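Local atomic coordinates of carbohydrate oxidase (Microdochium nivale, PDB entry 3RJ8), a protein that oxidises the C1 hydroxyl of mono-, oligo- and polysaccharides to the lactone with an FAD cofactor, passing the electrons to molecular oxygen to give hydrogen peroxide. Residues Gly11-Ile16 and Gln42-Ala47; Glu27-Arg32 and Pro315-Tyr320; Pro34-Ala39 and Gly79-Leu84; Ile386-Arg391 and Lys404-Trp409. One frame throughout, in Å; residues are numbered along the deposited sequence.

Interaction 1. Residues Gly11-Ile16 and Gln42-Ala47; sequences GVPIDI and QTQTTA
Pro13 and Gln42 form the tight centre of this contact. The backbone N of Gln42 donates to Pro13 O over 3.0 Å, a bent bond in which the donor stands above the carbonyl plane. Next to it the ring of Pro13 leans on the other carbonyl of the pair: Pro13 CB and CG each lie 3.5 Å from Gln42 O, with CD a little farther off. Gln42 is thus engaged at both backbone polar atoms: its N is bonded to Pro13 O and its O lies against the proline ring.

Away from this centre the contact becomes looser. The side chain of Gln42 leaves with CG anti to the backbone N (chi1 -155°) and runs on extended, which carries its amide across the carboxylate of Asp15 at about a right angle, the two planes perpendicular. Gln42 NE2 and Asp15 OD1 merely pass each other at 3.6 Å. The hydrogen bond of NE2 goes to Asp25 OD2. Asp15 OD2 also lies close to that carboxylate, so the amide probably eases a crowding of like charge. On the other flank Val12 CG1 only approaches Thr43 CG2, at 4.4 Å, and Pro13 CG stays 4.5 Å from CG of the exposed Gln44.

In the fold, this is plain packing of a connecting loop on the end of a strand. Residues 11-16 follow helix 2-9, which closes with a Schellman motif at Gly11, and lead toward helix 20-25; Gln42 ends the edge strand 39-42 of the three-stranded parallel sheet, and Thr45 N-caps helix 46-58, against which Val12 and Pro13 also rest.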
# COMPACT_ATOMS: atom_id res chain seq x y z
N GLY A 11 9.46 -9.65 -30.06
CA GLY A 11 10.48 -10.26 -29.18
C GLY A 11 10.08 -10.29 -27.71
O GLY A 11 10.94 -10.40 -26.84
N VAL A 12 8.78 -10.19 -27.44
CA VAL A 12 8.28 -10.12 -26.06
C VAL A 12 7.90 -11.52 -25.60
O VAL A 12 7.01 -12.13 -26.22
CB VAL A 12 7.05 -9.20 -25.94
CG1 VAL A 12 6.55 -9.18 -24.50
CG2 VAL A 12 7.39 -7.78 -26.42
N PRO A 13 8.57 -12.05 -24.54
CA PRO A 13 8.24 -13.37 -23.99
C PRO A 13 6.80 -13.43 -23.52
O PRO A 13 6.29 -12.46 -22.95
CB PRO A 13 9.18 -13.52 -22.78
CG PRO A 13 10.27 -12.57 -23.01
CD PRO A 13 9.68 -11.42 -23.81
N ILE A 14 6.14 -14.55 -23.78
CA ILE A 14 4.74 -14.71 -23.41
C ILE A 14 4.53 -15.97 -22.59
O ILE A 14 5.14 -17.00 -22.86
CB ILE A 14 3.80 -14.67 -24.67
CG1 ILE A 14 3.94 -15.93 -25.52
CG2 ILE A 14 4.10 -13.45 -25.53
CD1 ILE A 14 3.67 -15.71 -27.01
N ASP A 15 3.67 -15.90 -21.58
CA ASP A 15 3.35 -17.10 -20.84
C ASP A 15 2.41 -17.98 -21.64
O ASP A 15 1.43 -17.50 -22.21
CB ASP A 15 2.71 -16.76 -19.50
CG ASP A 15 3.72 -16.31 -18.48
OD1 ASP A 15 4.94 -16.50 -18.72
OD2 ASP A 15 3.28 -15.77 -17.45
N ILE A 16 2.73 -19.27 -21.66
CA ILE A 16 1.95 -20.28 -22.38
C ILE A 16 1.07 -21.00 -21.38
O ILE A 16 1.58 -21.61 -20.44
CB ILE A 16 2.88 -21.33 -23.08
CG1 ILE A 16 3.73 -20.67 -24.19
CG2 ILE A 16 2.08 -22.53 -23.60
CD1 ILE A 16 2.95 -19.65 -25.06
N GLN A 42 5.54 -11.47 -20.24
CA GLN A 42 6.50 -11.54 -19.13
C GLN A 42 7.74 -10.75 -19.53
O GLN A 42 8.67 -11.29 -20.12
CB GLN A 42 6.85 -13.00 -18.85
CG GLN A 42 7.32 -13.29 -17.43
CD GLN A 42 8.09 -14.61 -17.33
OE1 GLN A 42 9.14 -14.77 -17.95
NE2 GLN A 42 7.57 -15.55 -16.53
N THR A 43 7.73 -9.46 -19.23
CA THR A 43 8.72 -8.55 -19.77
C THR A 43 10.07 -8.62 -19.06
O THR A 43 10.16 -8.83 -17.85
CB THR A 43 8.22 -7.09 -19.79
OG1 THR A 43 7.91 -6.69 -18.46
CG2 THR A 43 6.99 -6.92 -20.71
N GLN A 44 11.13 -8.41 -19.86
CA GLN A 44 12.51 -8.35 -19.37
C GLN A 44 13.13 -6.94 -19.47
O GLN A 44 14.08 -6.63 -18.75
CB GLN A 44 13.37 -9.38 -20.13
CG GLN A 44 12.99 -10.85 -19.86
CD GLN A 44 13.31 -11.32 -18.42
OE1 GLN A 44 14.25 -10.83 -17.78
NE2 GLN A 44 12.55 -12.28 -17.94
N THR A 45 12.59 -6.09 -20.35
CA THR A 45 13.20 -4.77 -20.63
C THR A 45 12.15 -3.67 -20.75
O THR A 45 10.96 -3.95 -20.90
CB THR A 45 14.00 -4.79 -21.95
OG1 THR A 45 13.12 -5.07 -23.05
CG2 THR A 45 15.12 -5.81 -21.91
N THR A 46 12.60 -2.41 -20.71
CA THR A 46 11.72 -1.29 -20.98
C THR A 46 11.07 -1.43 -22.37
O THR A 46 9.87 -1.19 -22.52
CB THR A 46 12.44 0.07 -20.83
OG1 THR A 46 12.98 0.18 -19.51
CG2 THR A 46 11.46 1.23 -21.08
N ALA A 47 11.87 -1.85 -23.36
CA ALA A 47 11.41 -2.08 -24.73
C ALA A 47 10.24 -3.08 -24.82
O ALA A 47 9.25 -2.82 -25.53
CB ALA A 47 12.57 -2.51 -25.64

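Interaction 2. Residues Glu27-Arg32 and Pro315-Tyr320; sequences EPFNIR and PVENFY. With FAD (flavin-adenine dinucleotide), chain C.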
# COMPACT_ATOMS: atom_id res chain seq x y z
N GLU A 27 -1.76 -16.53 -11.07
CA GLU A 27 -2.31 -16.64 -9.73
C GLU A 27 -2.41 -15.29 -9.00
O GLU A 27 -1.39 -14.63 -8.76
CB GLU A 27 -1.50 -17.65 -8.91
CG GLU A 27 -2.21 -18.07 -7.63
CD GLU A 27 -1.45 -19.14 -6.86
OE1 GLU A 27 -0.18 -19.13 -6.87
OE2 GLU A 27 -2.13 -19.99 -6.24
N PRO A 28 -3.64 -14.88 -8.64
CA PRO A 28 -3.83 -13.62 -7.89
C PRO A 28 -3.34 -13.79 -6.46
O PRO A 28 -3.37 -14.92 -5.93
CB PRO A 28 -5.35 -13.44 -7.89
CG PRO A 28 -5.90 -14.88 -7.96
CD PRO A 28 -4.92 -15.61 -8.83
N PHE A 29 -2.90 -12.70 -5.82
CA PHE A 29 -2.63 -12.79 -4.37
C PHE A 29 -3.93 -13.08 -3.60
O PHE A 29 -3.95 -13.92 -2.70
CB PHE A 29 -1.91 -11.55 -3.81
CG PHE A 29 -1.88 -11.51 -2.30
CD1 PHE A 29 -1.05 -12.39 -1.57
CD2 PHE A 29 -2.71 -10.64 -1.59
CE1 PHE A 29 -1.04 -12.37 -0.18
CE2 PHE A 29 -2.70 -10.62 -0.19
CZ PHE A 29 -1.86 -11.48 0.51
N ASN A 30 -5.01 -12.40 -3.98
CA ASN A 30 -6.33 -12.67 -3.43
C ASN A 30 -7.08 -13.67 -4.33
O ASN A 30 -7.65 -13.27 -5.37
CB ASN A 30 -7.12 -11.37 -3.25
CG ASN A 30 -8.34 -11.54 -2.35
OD1 ASN A 30 -8.70 -12.67 -1.99
ND2 ASN A 30 -8.97 -10.44 -1.98
N ILE A 31 -7.08 -14.95 -3.94
CA ILE A 31 -7.71 -15.97 -4.78
C ILE A 31 -9.25 -15.90 -4.81
O ILE A 31 -9.88 -16.55 -5.62
CB ILE A 31 -7.21 -17.43 -4.50
CG1 ILE A 31 -7.44 -17.84 -3.03
CG2 ILE A 31 -5.79 -17.59 -4.96
CD1 ILE A 31 -7.67 -19.35 -2.86
N ARG A 32 -9.83 -15.09 -3.91
CA ARG A 32 -11.20 -14.65 -4.07
C ARG A 32 -11.43 -14.00 -5.44
O ARG A 32 -12.52 -14.11 -5.99
CB ARG A 32 -11.56 -13.63 -2.97
CG ARG A 32 -13.03 -13.29 -2.92
CD ARG A 32 -13.42 -12.46 -1.71
NE ARG A 32 -13.22 -11.02 -1.88
CZ ARG A 32 -13.93 -10.23 -2.69
NH1 ARG A 32 -13.65 -8.93 -2.72
NH2 ARG A 32 -14.91 -10.72 -3.46
N PRO A 315 2.71 -16.70 -0.18
CA PRO A 315 1.50 -17.54 -0.20
C PRO A 315 0.21 -16.73 -0.40
O PRO A 315 0.02 -15.68 0.22
CB PRO A 315 1.51 -18.21 1.18
CG PRO A 315 2.96 -18.30 1.53
CD PRO A 315 3.60 -17.06 0.95
N VAL A 316 -0.67 -17.20 -1.27
CA VAL A 316 -1.89 -16.48 -1.58
C VAL A 316 -2.86 -16.55 -0.40
O VAL A 316 -2.69 -17.37 0.52
CB VAL A 316 -2.56 -16.99 -2.89
CG1 VAL A 316 -1.52 -17.07 -4.01
CG2 VAL A 316 -3.25 -18.33 -2.68
N GLU A 317 -3.86 -15.68 -0.42
CA GLU A 317 -4.88 -15.63 0.62
C GLU A 317 -6.26 -15.45 0.00
O GLU A 317 -6.39 -15.25 -1.21
CB GLU A 317 -4.54 -14.50 1.62
CG GLU A 317 -3.28 -14.79 2.46
CD GLU A 317 -2.90 -13.67 3.43
OE1 GLU A 317 -3.80 -13.03 4.04
OE2 GLU A 317 -1.68 -13.45 3.60
N ASN A 318 -7.29 -15.52 0.84
CA ASN A 318 -8.68 -15.52 0.40
C ASN A 318 -9.50 -14.63 1.33
O ASN A 318 -9.93 -15.05 2.42
CB ASN A 318 -9.18 -16.97 0.41
CG ASN A 318 -10.64 -17.10 -0.03
OD1 ASN A 318 -11.15 -16.34 -0.86
ND2 ASN A 318 -11.32 -18.10 0.54
N PHE A 319 -9.73 -13.38 0.91
CA PHE A 319 -10.14 -12.36 1.86
C PHE A 319 -10.89 -11.21 1.23
O PHE A 319 -10.88 -11.05 0.02
CB PHE A 319 -8.92 -11.82 2.61
CG PHE A 319 -7.97 -11.02 1.75
CD1 PHE A 319 -8.03 -9.62 1.74
CD2 PHE A 319 -7.01 -11.65 0.97
CE1 PHE A 319 -7.14 -8.87 0.94
CE2 PHE A 319 -6.12 -10.92 0.19
CZ PHE A 319 -6.18 -9.53 0.17
N TYR A 320 -11.51 -10.42 2.09
CA TYR A 320 -12.03 -9.10 1.77
C TYR A 320 -11.34 -8.08 2.70
O TYR A 320 -10.95 -8.42 3.83
CB TYR A 320 -13.55 -9.08 1.97
CG TYR A 320 -14.22 -7.76 1.61
CD1 TYR A 320 -14.06 -7.19 0.33
CD2 TYR A 320 -15.00 -7.09 2.53
CE1 TYR A 320 -14.68 -5.99 -0.01
CE2 TYR A 320 -15.61 -5.88 2.22
CZ TYR A 320 -15.46 -5.34 0.94
OH TYR A 320 -16.08 -4.14 0.64
PA FAD C . -0.16 -4.98 -8.14
O1A FAD C . 0.90 -5.61 -9.03
O2A FAD C . -1.38 -5.84 -7.94
O5B FAD C . -0.54 -3.51 -8.69
C5B FAD C . -1.43 -2.65 -8.01
C4B FAD C . -1.80 -1.52 -8.96
O4B FAD C . -0.61 -0.92 -9.47
C3B FAD C . -2.57 -2.01 -10.18
O3B FAD C . -3.45 -1.00 -10.59
C2B FAD C . -1.49 -2.13 -11.22
O2B FAD C . -1.96 -2.10 -12.55
C1B FAD C . -0.59 -0.96 -10.88
N9A FAD C . 0.78 -1.17 -11.32
C8A FAD C . 1.58 -2.27 -11.11
N7A FAD C . 2.77 -2.04 -11.68
C5A FAD C . 2.78 -0.80 -12.22
C6A FAD C . 3.74 -0.05 -12.91
N6A FAD C . 4.96 -0.53 -13.15
N1A FAD C . 3.41 1.23 -13.34
C2A FAD C . 2.17 1.76 -13.10
N3A FAD C . 1.22 1.01 -12.43
C4A FAD C . 1.52 -0.24 -12.00
N1 FAD C . 0.28 -1.31 2.03
C2 FAD C . 0.90 -0.33 2.79
O2 FAD C . 0.81 0.86 2.48
N3 FAD C . 1.75 -0.74 3.79
C4 FAD C . 1.89 -2.04 4.23
O4 FAD C . 2.80 -2.32 5.01
C4X FAD C . 1.28 -3.09 3.34
N5 FAD C . 1.37 -4.36 3.66
C5X FAD C . 0.92 -5.31 2.77
C6 FAD C . 1.25 -6.67 2.96
C7 FAD C . 0.78 -7.61 2.06
C7M FAD C . 1.03 -9.10 2.33
C8 FAD C . -0.01 -7.22 0.93
C8M FAD C . -0.45 -8.24 -0.10
C9 FAD C . -0.27 -5.88 0.71
C9A FAD C . 0.17 -4.91 1.63
N10 FAD C . -0.10 -3.54 1.45
C10 FAD C . 0.52 -2.61 2.23
C1' FAD C . -0.95 -3.06 0.31
C2' FAD C . -0.06 -2.85 -0.90
O2' FAD C . 0.82 -1.77 -0.65
C3' FAD C . -0.88 -2.66 -2.17
O3' FAD C . -1.59 -3.86 -2.41
C4' FAD C . 0.01 -2.31 -3.37
O4' FAD C . -0.78 -1.70 -4.36
C5' FAD C . 0.71 -3.56 -3.89
O5' FAD C . 1.48 -3.30 -5.03
P FAD C . 1.82 -4.49 -6.07
O1P FAD C . 2.84 -4.01 -7.06
O2P FAD C . 2.31 -5.72 -5.34
O3P FAD C . 0.35 -4.68 -6.66
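Backbone hydrogen bonds join the two segments first: Glu317 N donates to Phe29 O at 2.9 Å, and Ile31 N to Glu317 O at 2.8 Å, a single bridge about Asn30. Side-chain bonds continue it. Asn30 ND2 reaches Phe319 O at 2.8 Å, while Arg32 NE, with the oxygen in its guanidinium plane, grips the same carbonyl from the opposite face at 3.0 Å. Asn30 OD1 likewise accepts twice, from Phe319 N and, in an Asx turn, from Arg32 N. An alanine here would strip both ends of this amide link and is likely to leave Phe319 N without its acceptor and the turn loosened.

Among the flat groups, the Asn30 amide lies stacked on the Phe319 ring, planes 4° apart. Phe29, its CG anti to the backbone N (chi1 168°), meets Phe319 obliquely and presents one face to the flavin methyl C8M of FAD, 3.3 Å from Phe29 CE2. Apolar packing adds Ile31 CG2 against Val316 CG2 at 3.5 Å.

The loop between helix 20-25 and strand 39-42 thereby lies along the start of strand 318-326, whose other side pairs with strand 384-392.

Interaction 3. Residues Pro34-Ala39 and Gly79-Leu84; sequences PYIPTA and GENGHL. With K (potassium ion), chain G.
With CG anti to its carbonyl carbon (chi1 -68°), the ring of Tyr35 is laid flat over the peptide between Gly79 and Glu80; the same kind of torsion at Asn81 (chi1 -61°) turns its amide oxygen back toward the facing chain. Glu80 N sits above the centre of the ring and Gly79 C nearer its rim, with Tyr35 CD2 3.5 Å from Glu80 CA. Asn81 OD1 comes to the edge of that ring, close to its plane, and accepts from Ile36 N at 2.8 Å, the donor above the carbonyl plane.

Ile36 O has two partners: Gly82 N donates to it at 3.0 Å, and the potassium ion is bound by it at 2.9 Å. Farther along, Thr38 N donates to His83 O over 2.9 Å. These bonds bring two loops side by side just ahead of strands 39-42 and 84-87, parallel neighbours in the three-stranded sheet of the FAD-binding domain, where 84-87 is the central strand. Both glycines have positive phi, and a side chain on Gly82 would be jammed against the preceding carbonyl.

Within its own loop, His83 NE2 donates to Glu80 OE2 at 2.6 Å, in the ring plane and on the anti lone pair, while ND1 bonds to Ser64 OG, so both ring nitrogens are engaged and the imidazole is fixed. Leu84 CD1 ends the contact 3.6 Å from Ala39 O, and Ile3 of helix 2-9 touches both residues.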
# COMPACT_ATOMS: atom_id res chain seq x y z
N PRO A 34 -9.80 -14.32 -9.00
CA PRO A 34 -8.99 -14.69 -10.17
C PRO A 34 -9.54 -14.00 -11.41
O PRO A 34 -10.75 -13.82 -11.55
CB PRO A 34 -9.21 -16.20 -10.28
CG PRO A 34 -10.62 -16.39 -9.83
CD PRO A 34 -10.82 -15.35 -8.71
N TYR A 35 -8.65 -13.58 -12.31
CA TYR A 35 -9.10 -13.10 -13.61
C TYR A 35 -8.27 -13.74 -14.69
O TYR A 35 -7.15 -14.20 -14.43
CB TYR A 35 -9.05 -11.57 -13.72
CG TYR A 35 -10.05 -10.86 -12.85
CD1 TYR A 35 -9.64 -10.07 -11.78
CD2 TYR A 35 -11.42 -10.99 -13.09
CE1 TYR A 35 -10.57 -9.40 -10.96
CE2 TYR A 35 -12.36 -10.34 -12.28
CZ TYR A 35 -11.92 -9.54 -11.23
OH TYR A 35 -12.84 -8.91 -10.43
N ILE A 36 -8.82 -13.79 -15.90
CA ILE A 36 -8.17 -14.47 -17.00
C ILE A 36 -7.76 -13.45 -18.07
O ILE A 36 -8.58 -13.03 -18.87
CB ILE A 36 -9.12 -15.57 -17.58
CG1 ILE A 36 -9.71 -16.41 -16.44
CG2 ILE A 36 -8.40 -16.44 -18.60
CD1 ILE A 36 -10.67 -17.45 -16.89
N PRO A 37 -6.47 -13.06 -18.09
CA PRO A 37 -6.04 -12.13 -19.15
C PRO A 37 -6.05 -12.83 -20.50
O PRO A 37 -6.04 -14.07 -20.57
CB PRO A 37 -4.61 -11.77 -18.74
CG PRO A 37 -4.44 -12.31 -17.34
CD PRO A 37 -5.33 -13.49 -17.26
N THR A 38 -6.10 -12.05 -21.57
CA THR A 38 -6.07 -12.68 -22.88
C THR A 38 -4.67 -13.25 -23.21
O THR A 38 -4.53 -14.22 -23.97
CB THR A 38 -6.62 -11.74 -23.98
OG1 THR A 38 -6.80 -12.51 -25.17
CG2 THR A 38 -5.67 -10.59 -24.25
N ALA A 39 -3.65 -12.65 -22.59
CA ALA A 39 -2.27 -13.07 -22.73
C ALA A 39 -1.48 -12.39 -21.64
O ALA A 39 -1.89 -11.33 -21.14
CB ALA A 39 -1.70 -12.73 -24.11
N GLY A 79 -8.94 -6.04 -13.22
CA GLY A 79 -10.15 -6.02 -12.42
C GLY A 79 -11.32 -6.66 -13.13
O GLY A 79 -12.48 -6.42 -12.78
N GLU A 80 -10.99 -7.50 -14.12
CA GLU A 80 -11.94 -8.13 -15.05
C GLU A 80 -11.14 -9.02 -16.00
O GLU A 80 -9.92 -8.89 -16.08
CB GLU A 80 -12.71 -7.07 -15.86
CG GLU A 80 -11.82 -6.24 -16.76
CD GLU A 80 -12.57 -5.21 -17.58
OE1 GLU A 80 -13.80 -5.07 -17.41
OE2 GLU A 80 -11.91 -4.53 -18.40
N ASN A 81 -11.81 -9.93 -16.71
CA ASN A 81 -11.16 -10.76 -17.73
C ASN A 81 -10.87 -9.99 -19.01
O ASN A 81 -11.58 -9.04 -19.33
CB ASN A 81 -12.05 -11.95 -18.09
CG ASN A 81 -12.33 -12.86 -16.91
OD1 ASN A 81 -11.51 -13.01 -16.01
ND2 ASN A 81 -13.51 -13.50 -16.92
N GLY A 82 -9.81 -10.38 -19.73
CA GLY A 82 -9.62 -9.95 -21.13
C GLY A 82 -8.58 -8.89 -21.46
O GLY A 82 -8.48 -8.44 -22.62
N HIS A 83 -7.81 -8.47 -20.47
CA HIS A 83 -6.76 -7.48 -20.68
C HIS A 83 -5.50 -8.17 -21.14
O HIS A 83 -5.29 -9.37 -20.90
CB HIS A 83 -6.43 -6.75 -19.38
CG HIS A 83 -7.48 -5.79 -18.94
ND1 HIS A 83 -7.18 -4.58 -18.35
CD2 HIS A 83 -8.83 -5.86 -19.00
CE1 HIS A 83 -8.31 -3.95 -18.07
NE2 HIS A 83 -9.32 -4.69 -18.46
N LEU A 84 -4.64 -7.39 -21.78
CA LEU A 84 -3.25 -7.76 -21.88
C LEU A 84 -2.60 -7.47 -20.51
O LEU A 84 -2.66 -6.35 -20.02
CB LEU A 84 -2.57 -6.98 -23.02
CG LEU A 84 -1.06 -7.21 -23.18
CD1 LEU A 84 -0.71 -8.70 -23.31
CD2 LEU A 84 -0.50 -6.41 -24.35
K K G . -9.58 -14.10 -21.32

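Interaction 4. Residues Ile386-Arg391 and Lys404-Trp409; sequences IQFYDR and KFLDGW
One face of the Trp409 indole receives CE1 of Phe388, which stands 3.5 Å above its plane, displaced from the middle; the rings meet obliquely, planes 47° apart. Phe388 has its own cover on one face, CG2 of Ile386 from two residues earlier in the strand. The Phe405 ring has Leu406 CD2 over one face and the carboxylate of Asp390 at its edge, Asp390 OD2 3.5 Å from Phe405 CD2 and the planes nearly perpendicular, which sets the ring's C-H rim toward the negative oxygen.

Leu406 packs against the strand between Phe388 and Asp390. Its CG is anti to the carbonyl carbon (chi1 -64°), and its two methyls divide the strand: CD2 meets Phe388 CB at 3.6 Å, and CD1 meets Asp390 CB at the same distance. With the indole gone, as in a serine at Trp409, Phe388 CE1 would probably face a gap and Phe337 O would lose its NE1 donor.

A water bridges side chain and helix backbone, donating to Asp390 OD2 at 2.7 Å and accepting from Leu406 N at 2.9 Å. The buried carboxylate is further held by a salt bridge to Arg351 and a hydrogen bond with Tyr398, which would probably favour its charged form.

The axes of 386-391 and 404-409 approach to 9.0 Å and run nearly antiparallel, at 164°; helix 403-414 packs on one side of the eight-stranded antiparallel sheet. Helix 332-345 lies beside it, where Phe337 touches Phe388 and Ser345 touches both Phe405 and Trp409.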
# COMPACT_ATOMS: atom_id res chain seq x y z
N ILE A 386 -6.58 3.39 8.66
CA ILE A 386 -7.23 2.21 9.21
C ILE A 386 -7.35 1.12 8.15
O ILE A 386 -7.85 1.37 7.06
CB ILE A 386 -8.65 2.52 9.82
CG1 ILE A 386 -8.58 3.64 10.89
CG2 ILE A 386 -9.26 1.27 10.43
CD1 ILE A 386 -9.95 4.03 11.51
N GLN A 387 -6.90 -0.08 8.50
CA GLN A 387 -7.17 -1.27 7.72
C GLN A 387 -8.13 -2.23 8.45
O GLN A 387 -7.92 -2.57 9.62
CB GLN A 387 -5.88 -2.01 7.35
CG GLN A 387 -6.14 -3.11 6.30
CD GLN A 387 -4.91 -3.86 5.85
OE1 GLN A 387 -4.96 -4.62 4.87
NE2 GLN A 387 -3.79 -3.67 6.56
N PHE A 388 -9.18 -2.66 7.75
CA PHE A 388 -10.01 -3.82 8.17
C PHE A 388 -9.78 -4.99 7.21
O PHE A 388 -9.76 -4.80 5.99
CB PHE A 388 -11.49 -3.50 8.14
CG PHE A 388 -11.90 -2.27 8.90
CD1 PHE A 388 -12.31 -2.37 10.23
CD2 PHE A 388 -11.96 -1.04 8.26
CE1 PHE A 388 -12.74 -1.24 10.92
CE2 PHE A 388 -12.38 0.11 8.94
CZ PHE A 388 -12.78 0.01 10.27
N TYR A 389 -9.65 -6.19 7.76
CA TYR A 389 -9.24 -7.37 6.98
C TYR A 389 -10.00 -8.63 7.40
O TYR A 389 -10.03 -8.96 8.59
CB TYR A 389 -7.75 -7.60 7.18
CG TYR A 389 -7.02 -8.35 6.08
CD1 TYR A 389 -6.26 -7.66 5.14
CD2 TYR A 389 -7.03 -9.74 6.03
CE1 TYR A 389 -5.54 -8.35 4.15
CE2 TYR A 389 -6.32 -10.44 5.04
CZ TYR A 389 -5.57 -9.73 4.11
OH TYR A 389 -4.87 -10.39 3.13
N ASP A 390 -10.60 -9.31 6.42
CA ASP A 390 -11.51 -10.44 6.65
C ASP A 390 -11.11 -11.69 5.84
O ASP A 390 -11.39 -11.77 4.64
CB ASP A 390 -12.93 -9.99 6.29
CG ASP A 390 -14.00 -10.92 6.82
OD1 ASP A 390 -13.64 -11.92 7.49
OD2 ASP A 390 -15.19 -10.64 6.57
N ARG A 391 -10.46 -12.66 6.50
CA ARG A 391 -9.77 -13.76 5.83
C ARG A 391 -10.25 -15.19 6.17
O ARG A 391 -10.19 -15.64 7.32
CB ARG A 391 -8.27 -13.66 6.08
CG ARG A 391 -7.45 -14.59 5.21
CD ARG A 391 -6.04 -14.69 5.73
NE ARG A 391 -5.95 -15.67 6.81
CZ ARG A 391 -5.00 -15.70 7.74
NH1 ARG A 391 -4.03 -14.78 7.75
NH2 ARG A 391 -5.03 -16.66 8.68
N LYS A 404 -20.89 -7.94 4.88
CA LYS A 404 -21.57 -6.96 5.72
C LYS A 404 -20.84 -6.74 7.05
O LYS A 404 -21.02 -5.70 7.68
CB LYS A 404 -23.07 -7.29 5.89
CG LYS A 404 -23.39 -8.52 6.72
CD LYS A 404 -24.91 -8.70 6.89
CE LYS A 404 -25.26 -9.89 7.80
NZ LYS A 404 -24.81 -11.21 7.24
N PHE A 405 -19.99 -7.69 7.44
CA PHE A 405 -19.15 -7.55 8.65
C PHE A 405 -18.25 -6.30 8.59
O PHE A 405 -18.42 -5.38 9.41
CB PHE A 405 -18.37 -8.85 8.94
CG PHE A 405 -17.26 -8.71 9.97
CD1 PHE A 405 -17.48 -8.04 11.18
CD2 PHE A 405 -16.01 -9.26 9.73
CE1 PHE A 405 -16.44 -7.92 12.12
CE2 PHE A 405 -14.97 -9.14 10.67
CZ PHE A 405 -15.19 -8.47 11.85
N LEU A 406 -17.33 -6.25 7.62
CA LEU A 406 -16.47 -5.07 7.49
C LEU A 406 -17.25 -3.86 6.98
O LEU A 406 -16.95 -2.73 7.35
CB LEU A 406 -15.24 -5.34 6.62
CG LEU A 406 -14.24 -6.37 7.14
CD1 LEU A 406 -13.00 -6.44 6.27
CD2 LEU A 406 -13.88 -6.12 8.61
N ASP A 407 -18.25 -4.09 6.13
CA ASP A 407 -19.14 -3.01 5.70
C ASP A 407 -19.74 -2.30 6.92
O ASP A 407 -19.70 -1.07 7.01
CB ASP A 407 -20.25 -3.54 4.78
CG ASP A 407 -19.80 -3.72 3.34
OD1 ASP A 407 -18.61 -3.47 3.03
OD2 ASP A 407 -20.64 -4.12 2.51
N GLY A 408 -20.27 -3.09 7.86
CA GLY A 408 -20.88 -2.57 9.09
C GLY A 408 -19.95 -1.72 9.94
O GLY A 408 -20.32 -0.63 10.39
N TRP A 409 -18.73 -2.22 10.15
CA TRP A 409 -17.72 -1.51 10.93
C TRP A 409 -17.34 -0.16 10.31
O TRP A 409 -17.29 0.86 11.01
CB TRP A 409 -16.48 -2.38 11.10
CG TRP A 409 -15.89 -2.28 12.46
CD1 TRP A 409 -16.14 -1.31 13.40
CD2 TRP A 409 -14.92 -3.16 13.04
NE1 TRP A 409 -15.39 -1.54 14.53
CE2 TRP A 409 -14.64 -2.67 14.34
CE3 TRP A 409 -14.28 -4.32 12.60
CZ2 TRP A 409 -13.74 -3.30 15.19
CZ3 TRP A 409 -13.38 -4.93 13.43
CH2 TRP A 409 -13.11 -4.42 14.72
O HOH W 1 -16.58 -8.42 5.83

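How the interactions relate
Interactions 1 and 3 belong to the FAD-binding side of the molecule, their centres about 17 Å apart; strand 39-42 leads directly from one to the other. Interaction 2 joins that side to the eight-stranded sheet and, through Phe29, touches the flavin. It meets interaction 3 through Pro28 CG, 3.8 Å from Pro34 CA, and interaction 4 through the neighbouring strands 318-326 and 384-392: Tyr320 O lies 2.8 Å from Asp390 N, and Glu317 OE1 3.0 Å from Tyr389 OH, both probable hydrogen bonds. Tyr389, on the strand face turned from the helix, comes within about 6 Å of FAD. Interaction 1 is remote from interaction 4, with centres about 38 Å apart.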